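Local coordinates for protein glucanase (Klebsiella pneumoniae, PDB 5GY3) that probably cuts internal beta-1,4-glucosidic bonds of cellulose and related beta-glucans, as a family 8 glycoside hydrolase, at residues A117-L120 with K121-V125; L271-R274 with D275-G279. All blocks are in the same frame, centred on the assembly; numbering follows the deposited sequence.

How the contacts relate
Contacts 1 and 2 both join neighbouring turns near the C-terminal end of a helix, 106-123 for residues 117-125 and 268-278 for residues 271-279. They share no element and lie on opposite sides of the chain's centre, 32 Å apart between centres and about 22 Å between nearest atoms. In each, a threonine donates both its backbone N-H and its hydroxyl to one carbonyl a turn earlier. The surroundings differ: contact 1 is partly buried, with an exposed lysine, and runs on into a beta strand, with Leu120 and Val124 in apolar contact beside it; contact 2 is largely buried, adds an arginine-aspartate salt bridge and ends in a Schellman motif.

Contact 1. Residues A117-L120 with K121-V125; sequences ASLL and KYTVV
Leu119 and Thr123 meet in the last turn of helix 106-123, where the chain passes into strand 124-127 of a two-stranded antiparallel hairpin. This buried pair is the tight part. Leu119 O accepts both Thr123 N, at 3.0 Å, and Thr123 OG1, at 2.7 Å, and the two donors approach from opposite faces of the carbonyl plane. The threonine chi1 of 79° sets OG1 between its own backbone N and carbonyl carbon, turned back toward the preceding turn. CD2 of Leu119 rests 4.0 Å from Thr123 CG2. The Leu119 side chain also touches Asp89 and Thr90 of helix 86-103 and lies about 8 Å from that of Asp87, the predicted nucleophile. More open is the apolar pair Leu120 and Val124, side by side with CD2 and CG2 4.1 Å apart; both reach helix 167-183.

The solvent side is looser. Lys121 CG sits over the Tyr122 ring, 3.8 Å above its plane, while the rest of the extended chain leads away. Ser118 OG bonds to Asn64 O and Ala114 O. Ser118 O accepts Tyr122 N at 2.9 Å and also sits at the tyrosine ring edge, 3.3 Å from Tyr122 CD2.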
ATOM      1  N   ALA A 117     -14.920  -2.703  -9.092  1.00  7.42           N
ATOM      2  CA  ALA A 117     -15.371  -3.711 -10.052  1.00  9.29           C
ATOM      3  C   ALA A 117     -14.262  -4.057 -11.039  1.00 10.79           C
ATOM      4  O   ALA A 117     -14.078  -5.233 -11.393  1.00 10.44           O
ATOM      5  CB  ALA A 117     -16.619  -3.232 -10.789  1.00  8.99           C
ATOM      6  N   SER A 118     -13.499  -3.049 -11.476  1.00  9.47           N
ATOM      7  CA  SER A 118     -12.359  -3.296 -12.358  1.00  9.15           C
ATOM      8  C   SER A 118     -11.281  -4.124 -11.667  1.00  8.44           C
ATOM      9  O   SER A 118     -10.653  -4.988 -12.291  1.00 11.94           O
ATOM     10  CB  SER A 118     -11.763  -1.971 -12.843  1.00 10.97           C
ATOM     11  OG  SER A 118     -12.582  -1.365 -13.823  1.00 10.47           O
ATOM     12  N   LEU A 119     -11.030  -3.863 -10.389  1.00  7.57           N
ATOM     13  CA  LEU A 119     -10.041  -4.659  -9.676  1.00  7.79           C
ATOM     14  C   LEU A 119     -10.440  -6.132  -9.638  1.00  9.25           C
ATOM     15  O   LEU A 119      -9.611  -7.010  -9.882  1.00  8.32           O
ATOM     16  CB  LEU A 119      -9.837  -4.109  -8.270  1.00  8.21           C
ATOM     17  CG  LEU A 119      -8.977  -2.847  -8.201  1.00  7.65           C
ATOM     18  CD1 LEU A 119      -9.138  -2.217  -6.827  1.00  8.91           C
ATOM     19  CD2 LEU A 119      -7.511  -3.206  -8.456  1.00 11.50           C
ATOM     20  N   LEU A 120     -11.705  -6.424  -9.315  1.00  8.37           N
ATOM     21  CA  LEU A 120     -12.125  -7.823  -9.287  1.00 10.28           C
ATOM     22  C   LEU A 120     -12.056  -8.447 -10.676  1.00 10.02           C
ATOM     23  O   LEU A 120     -11.621  -9.598 -10.831  1.00 10.46           O
ATOM     24  CB  LEU A 120     -13.542  -7.951  -8.721  1.00 10.03           C
ATOM     25  CG  LEU A 120     -13.694  -7.545  -7.255  1.00  8.25           C
ATOM     26  CD1 LEU A 120     -15.163  -7.650  -6.835  1.00  8.17           C
ATOM     27  CD2 LEU A 120     -12.792  -8.374  -6.340  1.00  7.59           C
ATOM     28  N   LYS A 121     -12.472  -7.702 -11.703  1.00  7.35           N
ATOM     29  CA  LYS A 121     -12.558  -8.294 -13.032  1.00  9.93           C
ATOM     30  C   LYS A 121     -11.175  -8.565 -13.625  1.00 11.62           C
ATOM     31  O   LYS A 121     -10.948  -9.623 -14.224  1.00  9.88           O
ATOM     32  CB  LYS A 121     -13.363  -7.387 -13.955  1.00  9.86           C
ATOM     33  CG  LYS A 121     -13.440  -7.901 -15.378  1.00 15.42           C
ATOM     34  CD  LYS A 121     -14.374  -7.061 -16.216  1.00 15.29           C
ATOM     35  CE  LYS A 121     -14.428  -7.614 -17.637  1.00 21.13           C
ATOM     36  NZ  LYS A 121     -15.282  -6.765 -18.500  1.00 27.79           N
ATOM     37  N   TYR A 122     -10.234  -7.633 -13.461  1.00 11.06           N
ATOM     38  CA  TYR A 122      -8.967  -7.690 -14.182  1.00 10.82           C
ATOM     39  C   TYR A 122      -7.750  -8.076 -13.357  1.00 10.61           C
ATOM     40  O   TYR A 122      -6.738  -8.472 -13.949  1.00  8.57           O
ATOM     41  CB  TYR A 122      -8.674  -6.337 -14.836  1.00 10.40           C
ATOM     42  CG  TYR A 122      -9.685  -5.968 -15.881  1.00 10.24           C
ATOM     43  CD1 TYR A 122      -9.625  -6.519 -17.159  1.00 13.47           C
ATOM     44  CD2 TYR A 122     -10.697  -5.060 -15.599  1.00 10.64           C
ATOM     45  CE1 TYR A 122     -10.560  -6.174 -18.124  1.00 14.79           C
ATOM     46  CE2 TYR A 122     -11.631  -4.711 -16.555  1.00 13.58           C
ATOM     47  CZ  TYR A 122     -11.556  -5.269 -17.812  1.00 16.74           C
ATOM     48  OH  TYR A 122     -12.492  -4.908 -18.751  1.00 19.11           O
ATOM     49  N   THR A 123      -7.778  -7.935 -12.030  1.00  9.09           N
ATOM     50  CA  THR A 123      -6.587  -8.244 -11.243  1.00 10.60           C
ATOM     51  C   THR A 123      -6.741  -9.447 -10.322  1.00  9.94           C
ATOM     52  O   THR A 123      -5.729  -9.939  -9.804  1.00 10.44           O
ATOM     53  CB  THR A 123      -6.135  -7.037 -10.391  1.00 10.37           C
ATOM     54  OG1 THR A 123      -6.952  -6.921  -9.213  1.00 11.08           O
ATOM     55  CG2 THR A 123      -6.192  -5.739 -11.193  1.00 10.32           C
ATOM     56  N   VAL A 124      -7.956  -9.934 -10.097  1.00  9.80           N
ATOM     57  CA  VAL A 124      -8.178 -11.047  -9.178  1.00  8.28           C
ATOM     58  C   VAL A 124      -8.350 -12.317  -9.991  1.00  9.90           C
ATOM     59  O   VAL A 124      -9.165 -12.365 -10.926  1.00  8.97           O
ATOM     60  CB  VAL A 124      -9.390 -10.796  -8.269  1.00  9.12           C
ATOM     61  CG1 VAL A 124      -9.775 -12.089  -7.532  1.00  9.04           C
ATOM     62  CG2 VAL A 124      -9.045  -9.716  -7.265  1.00  7.44           C
ATOM     63  N   VAL A 125      -7.567 -13.340  -9.651  1.00  7.33           N
ATOM     64  CA  VAL A 125      -7.606 -14.606 -10.366  1.00 10.12           C
ATOM     65  C   VAL A 125      -7.742 -15.741  -9.363  1.00  8.20           C
ATOM     66  O   VAL A 125      -7.495 -15.584  -8.166  1.00  9.91           O
ATOM     67  CB  VAL A 125      -6.361 -14.818 -11.259  1.00 12.55           C
ATOM     68  CG1 VAL A 125      -6.253 -13.702 -12.301  1.00 12.30           C
ATOM     69  CG2 VAL A 125      -5.104 -14.896 -10.408  1.00 10.77           C
TER

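Contact 2. Residues L271-R274 with D275-G279; sequences LAVR and DLTLG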
ATOM      1  N   LEU A 271      10.240   3.852  11.299  1.00  9.83           N
ATOM      2  CA  LEU A 271      10.170   3.730  12.746  1.00 10.09           C
ATOM      3  C   LEU A 271       8.740   3.902  13.247  1.00  9.92           C
ATOM      4  O   LEU A 271       8.344   3.249  14.218  1.00 10.47           O
ATOM      5  CB  LEU A 271      11.106   4.755  13.386  1.00 12.34           C
ATOM      6  CG  LEU A 271      11.199   4.789  14.907  1.00 14.46           C
ATOM      7  CD1 LEU A 271      11.572   3.418  15.427  1.00 13.23           C
ATOM      8  CD2 LEU A 271      12.225   5.844  15.348  1.00 13.92           C
ATOM      9  N   ALA A 272       7.951   4.752  12.584  1.00  8.25           N
ATOM     10  CA  ALA A 272       6.545   4.904  12.950  1.00 11.18           C
ATOM     11  C   ALA A 272       5.772   3.604  12.746  1.00 10.05           C
ATOM     12  O   ALA A 272       4.916   3.248  13.563  1.00 10.12           O
ATOM     13  CB  ALA A 272       5.915   6.044  12.148  1.00 10.08           C
ATOM     14  N   VAL A 273       6.073   2.861  11.680  1.00  9.09           N
ATOM     15  CA  VAL A 273       5.434   1.553  11.517  1.00  7.57           C
ATOM     16  C   VAL A 273       5.862   0.597  12.626  1.00 10.52           C
ATOM     17  O   VAL A 273       5.053  -0.189  13.134  1.00 10.44           O
ATOM     18  CB  VAL A 273       5.740   0.971  10.123  1.00  8.89           C
ATOM     19  CG1 VAL A 273       5.251  -0.486  10.020  1.00  8.40           C
ATOM     20  CG2 VAL A 273       5.085   1.822   9.049  1.00  9.84           C
ATOM     21  N   ARG A 274       7.142   0.629  13.009  1.00 10.75           N
ATOM     22  CA  ARG A 274       7.597  -0.199  14.122  1.00 10.87           C
ATOM     23  C   ARG A 274       6.819   0.129  15.395  1.00 10.95           C
ATOM     24  O   ARG A 274       6.351  -0.778  16.094  1.00 11.46           O
ATOM     25  CB  ARG A 274       9.105  -0.023  14.329  1.00  8.78           C
ATOM     26  CG  ARG A 274       9.705  -0.814  15.495  1.00 13.85           C
ATOM     27  CD  ARG A 274       9.684   0.022  16.755  1.00 17.36           C
ATOM     28  NE  ARG A 274      10.323  -0.639  17.884  1.00 16.18           N
ATOM     29  CZ  ARG A 274      10.047  -0.333  19.143  1.00 20.00           C
ATOM     30  NH1 ARG A 274      10.665  -0.962  20.139  1.00 20.54           N
ATOM     31  NH2 ARG A 274       9.135   0.596  19.396  1.00 16.69           N
ATOM     32  N   ASP A 275       6.675   1.425  15.710  1.00 13.59           N
ATOM     33  CA  ASP A 275       5.948   1.828  16.914  1.00 13.88           C
ATOM     34  C   ASP A 275       4.496   1.375  16.850  1.00 15.20           C
ATOM     35  O   ASP A 275       3.943   0.884  17.844  1.00 13.25           O
ATOM     36  CB  ASP A 275       6.000   3.347  17.101  1.00 16.13           C
ATOM     37  CG  ASP A 275       7.357   3.851  17.590  1.00 16.49           C
ATOM     38  OD1 ASP A 275       8.180   3.046  18.067  1.00 16.36           O
ATOM     39  OD2 ASP A 275       7.587   5.076  17.496  1.00 17.27           O
ATOM     40  N   LEU A 276       3.866   1.532  15.682  1.00 15.58           N
ATOM     41  CA  LEU A 276       2.498   1.052  15.512  1.00 15.25           C
ATOM     42  C   LEU A 276       2.415  -0.451  15.741  1.00 12.36           C
ATOM     43  O   LEU A 276       1.500  -0.936  16.422  1.00 13.70           O
ATOM     44  CB  LEU A 276       1.977   1.420  14.118  1.00 12.26           C
ATOM     45  CG  LEU A 276       0.547   0.976  13.776  1.00 12.92           C
ATOM     46  CD1 LEU A 276      -0.481   1.656  14.693  1.00 13.81           C
ATOM     47  CD2 LEU A 276       0.230   1.260  12.321  1.00 13.72           C
ATOM     48  N   THR A 277       3.363  -1.208  15.178  1.00 10.33           N
ATOM     49  CA  THR A 277       3.301  -2.661  15.272  1.00 11.63           C
ATOM     50  C   THR A 277       3.395  -3.130  16.716  1.00 16.48           C
ATOM     51  O   THR A 277       2.714  -4.082  17.111  1.00 15.25           O
ATOM     52  CB  THR A 277       4.412  -3.284  14.431  1.00 12.39           C
ATOM     53  OG1 THR A 277       4.236  -2.878  13.072  1.00 10.96           O
ATOM     54  CG2 THR A 277       4.402  -4.815  14.517  1.00 13.38           C
ATOM     55  N   LEU A 278       4.235  -2.482  17.511  1.00 12.15           N
ATOM     56  CA  LEU A 278       4.435  -2.885  18.895  1.00 16.18           C
ATOM     57  C   LEU A 278       3.479  -2.195  19.856  1.00 19.68           C
ATOM     58  O   LEU A 278       3.521  -2.476  21.058  1.00 22.81           O
ATOM     59  CB  LEU A 278       5.888  -2.617  19.314  1.00 12.40           C
ATOM     60  CG  LEU A 278       6.969  -3.428  18.597  1.00 13.54           C
ATOM     61  CD1 LEU A 278       8.341  -3.281  19.267  1.00 16.15           C
ATOM     62  CD2 LEU A 278       6.569  -4.896  18.484  1.00 17.22           C
ATOM     63  N   GLY A 279       2.609  -1.320  19.358  1.00 15.72           N
ATOM     64  CA  GLY A 279       1.710  -0.613  20.242  1.00 22.09           C
ATOM     65  C   GLY A 279       2.380   0.410  21.122  1.00 26.42           C
ATOM     66  O   GLY A 279       1.818   0.794  22.150  1.00 29.62           O
TER
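Arg274 and Asp275 form a salt bridge between adjacent residues, with NH2 2.9 Å from Asp275 OD1. The N-H···O angle of 138° is well short of straight, and the guanidinium and carboxylate planes stand 80° apart, so one nitrogen meets one oxygen rather than the two groups pairing flat. Arg274 leaves the backbone with CG anti to N and then bends at chi2 (-91°), bringing its end back beside Asp275. Each charge has a second partner: NH2 also bridges to Glu280, and Asp275 OD2 to Arg247.

Val273 O is gripped twice by Thr277, by N and by OG1, both at 2.8 Å and from opposite faces of the carbonyl plane. Ordinary helical bonds flank this pair, among them Leu278 N to Arg274 O at 3.1 Å. Gly279, at positive phi, closes helix 268-278 in a Schellman motif, and its N bonds back to Leu276 O.

On the guanidinium itself, Leu278 CD1 lies over one face, 3.4 Å from Arg274 CZ and offset toward the rim. Farther out, Val273 and Leu276 pack against helices 220-228 and 293-307, while Thr277 reaches Met242 of helix 236-243. Two carboxylates, of Asp275 and Glu280, therefore hold one arginine at this buried helix end; they probably stabilise its charge, while they and the methyl over one face probably limit its rotation.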